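Long-range contact in Alpha/beta hydrolase family protein (Bacillus anthracis, PDB 3OOS), which is of uncharacterised substrate but probably acts as a hydrolase of the alpha/beta hydrolase fold family: residues A[228-233]-A[252-257]. Residues are numbered along the deposited sequence; the frame is centred on the assembly and turned at random.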
loop_
_atom_site.group_PDB
_atom_site.type_symbol
_atom_site.label_atom_id
_atom_site.label_comp_id
_atom_site.label_asym_id
_atom_site.label_seq_id
_atom_site.Cartn_x
_atom_site.Cartn_y
_atom_site.Cartn_z
ATOM N N CYS A 228 -2.054 -2.458 11.949
ATOM C CA CYS A 228 -0.989 -1.470 12.047
ATOM C C CYS A 228 0.044 -1.920 13.062
ATOM O O CYS A 228 -0.294 -2.561 14.061
ATOM C CB CYS A 228 -1.560 -0.114 12.474
ATOM S SG CYS A 228 -0.440 1.294 12.272
ATOM N N GLY A 229 1.301 -1.584 12.795
ATOM C CA GLY A 229 2.360 -1.738 13.789
ATOM C C GLY A 229 2.183 -0.704 14.884
ATOM O O GLY A 229 1.920 0.470 14.603
ATOM N N LYS A 230 2.325 -1.149 16.131
ATOM C CA LYS A 230 2.199 -0.271 17.295
ATOM C C LYS A 230 3.117 0.945 17.179
ATOM O O LYS A 230 2.738 2.063 17.556
ATOM C CB LYS A 230 2.517 -1.050 18.575
ATOM C CG LYS A 230 2.484 -0.220 19.851
ATOM C CD LYS A 230 2.957 -1.026 21.046
ATOM C CE LYS A 230 2.792 -0.240 22.329
ATOM N NZ LYS A 230 2.959 -1.101 23.530
ATOM N N HIS A 231 4.313 0.724 16.643
ATOM C CA HIS A 231 5.351 1.748 16.607
ATOM C C HIS A 231 5.496 2.475 15.269
ATOM O O HIS A 231 6.496 3.160 15.043
ATOM C CB HIS A 231 6.692 1.133 17.020
ATOM C CG HIS A 231 6.638 0.374 18.308
ATOM N ND1 HIS A 231 6.603 0.996 19.537
ATOM C CD2 HIS A 231 6.615 -0.957 18.558
ATOM C CE1 HIS A 231 6.561 0.080 20.491
ATOM N NE2 HIS A 231 6.568 -1.113 19.922
ATOM N N ASP A 232 4.501 2.336 14.394
ATOM C CA ASP A 232 4.522 3.009 13.092
ATOM C C ASP A 232 4.640 4.526 13.273
ATOM O O ASP A 232 3.864 5.129 14.014
ATOM C CB ASP A 232 3.260 2.658 12.293
ATOM C CG ASP A 232 3.445 2.811 10.789
ATOM O OD1 ASP A 232 4.349 3.555 10.344
ATOM O OD2 ASP A 232 2.662 2.187 10.044
ATOM N N VAL A 233 5.627 5.126 12.611
ATOM C CA VAL A 233 5.855 6.575 12.703
ATOM C C VAL A 233 5.415 7.342 11.453
ATOM O O VAL A 233 5.642 8.548 11.353
ATOM C CB VAL A 233 7.334 6.927 13.065
ATOM C CG1 VAL A 233 7.696 6.367 14.431
ATOM C CG2 VAL A 233 8.301 6.430 11.997
ATOM N N LEU A 252 -9.742 -4.803 13.920
ATOM C CA LEU A 252 -8.445 -4.155 14.076
ATOM C C LEU A 252 -7.441 -5.119 14.689
ATOM O O LEU A 252 -7.714 -5.737 15.722
ATOM C CB LEU A 252 -8.572 -2.899 14.944
ATOM C CG LEU A 252 -7.292 -2.114 15.257
ATOM C CD1 LEU A 252 -6.630 -1.540 13.996
ATOM C CD2 LEU A 252 -7.591 -1.013 16.261
ATOM N N THR A 253 -6.285 -5.246 14.042
ATOM C CA THR A 253 -5.224 -6.134 14.515
ATOM C C THR A 253 -3.968 -5.322 14.793
ATOM O O THR A 253 -3.452 -4.635 13.908
ATOM C CB THR A 253 -4.922 -7.253 13.494
ATOM O OG1 THR A 253 -6.123 -7.983 13.220
ATOM C CG2 THR A 253 -3.863 -8.216 14.034
ATOM N N LYS A 254 -3.489 -5.404 16.030
ATOM C CA LYS A 254 -2.320 -4.650 16.461
ATOM C C LYS A 254 -1.074 -5.518 16.399
ATOM O O LYS A 254 -1.062 -6.641 16.907
ATOM C CB LYS A 254 -2.528 -4.139 17.885
ATOM C CG LYS A 254 -1.482 -3.149 18.358
ATOM C CD LYS A 254 -1.866 -2.588 19.714
ATOM C CE LYS A 254 -1.191 -1.258 19.963
ATOM N NZ LYS A 254 -1.616 -0.666 21.263
ATOM N N PHE A 255 -0.031 -4.994 15.770
ATOM C CA PHE A 255 1.248 -5.682 15.722
ATOM C C PHE A 255 2.199 -5.006 16.708
ATOM O O PHE A 255 2.760 -3.941 16.443
ATOM C CB PHE A 255 1.776 -5.735 14.284
ATOM C CG PHE A 255 1.039 -6.720 13.415
ATOM C CD1 PHE A 255 1.487 -8.032 13.295
ATOM C CD2 PHE A 255 -0.120 -6.344 12.734
ATOM C CE1 PHE A 255 0.802 -8.954 12.500
ATOM C CE2 PHE A 255 -0.811 -7.259 11.939
ATOM C CZ PHE A 255 -0.347 -8.566 11.821
ATOM N N GLU A 256 2.338 -5.641 17.868
ATOM C CA GLU A 256 2.982 -5.040 19.038
ATOM C C GLU A 256 4.488 -4.846 18.877
ATOM O O GLU A 256 5.068 -3.959 19.505
ATOM C CB GLU A 256 2.711 -5.893 20.287
ATOM C CG GLU A 256 1.252 -6.316 20.490
ATOM C CD GLU A 256 0.379 -5.238 21.116
ATOM O OE1 GLU A 256 0.909 -4.179 21.515
ATOM O OE2 GLU A 256 -0.851 -5.460 21.216
ATOM N N GLU A 257 5.110 -5.673 18.039
ATOM C CA GLU A 257 6.561 -5.622 17.853
ATOM C C GLU A 257 6.939 -5.158 16.452
ATOM O O GLU A 257 7.967 -5.562 15.896
ATOM C CB GLU A 257 7.192 -6.980 18.162
ATOM C CG GLU A 257 7.518 -7.190 19.627
ATOM C CD GLU A 257 8.325 -8.448 19.851
ATOM O OE1 GLU A 257 9.548 -8.337 20.086
ATOM O OE2 GLU A 257 7.743 -9.549 19.769
HETATM O O HOH W 1 -0.172 -2.278 23.016
HETATM O O HOH W 2 2.915 -4.039 23.311
HETATM O O HOH W 3 6.733 -3.228 21.829
#
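The imidazole of His231 and the phenyl ring of Phe255 touch the neighbouring segment differently, at the C-terminal ends of the last two parallel strands of an alpha/beta hydrolase sheet. Lys230 CG, from the preceding residue, sits over the centre of one face of the His231 ring, 4.1 Å above its plane. Glu256 O approaches that ring obliquely, taking a weak, bent hydrogen bond from NE2 (3.2 Å), and a water in the ring plane bridges the same two atoms. Phe255 presents an edge to Cys228 O, while its side chain packs on Lys269 and Phe273 beside the sheet. The pair exemplifies parallel strands whose C-terminal ends pass into turns that can carry functional residues.

Between the two strands runs the ladder that closes the right-handed beta-alpha-beta crossover through helix 237-246. Cys228 N reaches Thr253 O, Phe255 N returns to Cys228 O at 3.0 Å, and Lys230 N meets Phe255 O at 2.8 Å in a nearly straight bond (175°). Gly229 brings its CA to 3.5 Å from Phe255 O, so this carbonyl receives both an N-H and a CA-H contact. Past the ladder comes the type I turn Gly229-Asp232; Asp232 OD1 is hydrogen-bonded to His260 ND1, consistent with the acid-histidine pair of a hydrolase catalytic triad.

Around Glu256, water joins the charges. Lys230, extended with CG anti to the backbone N (chi1 177°), crosses Lys254, its CG 3.8 Å from Lys254 CE. Glu256 bends at chi2 (-81°), leaving OE1 4.2 Å from Lys230 NZ, beyond a salt bridge; two waters span that gap, both donating to OE1, one accepting only weakly from Lys230 NZ but also from Lys254 NZ.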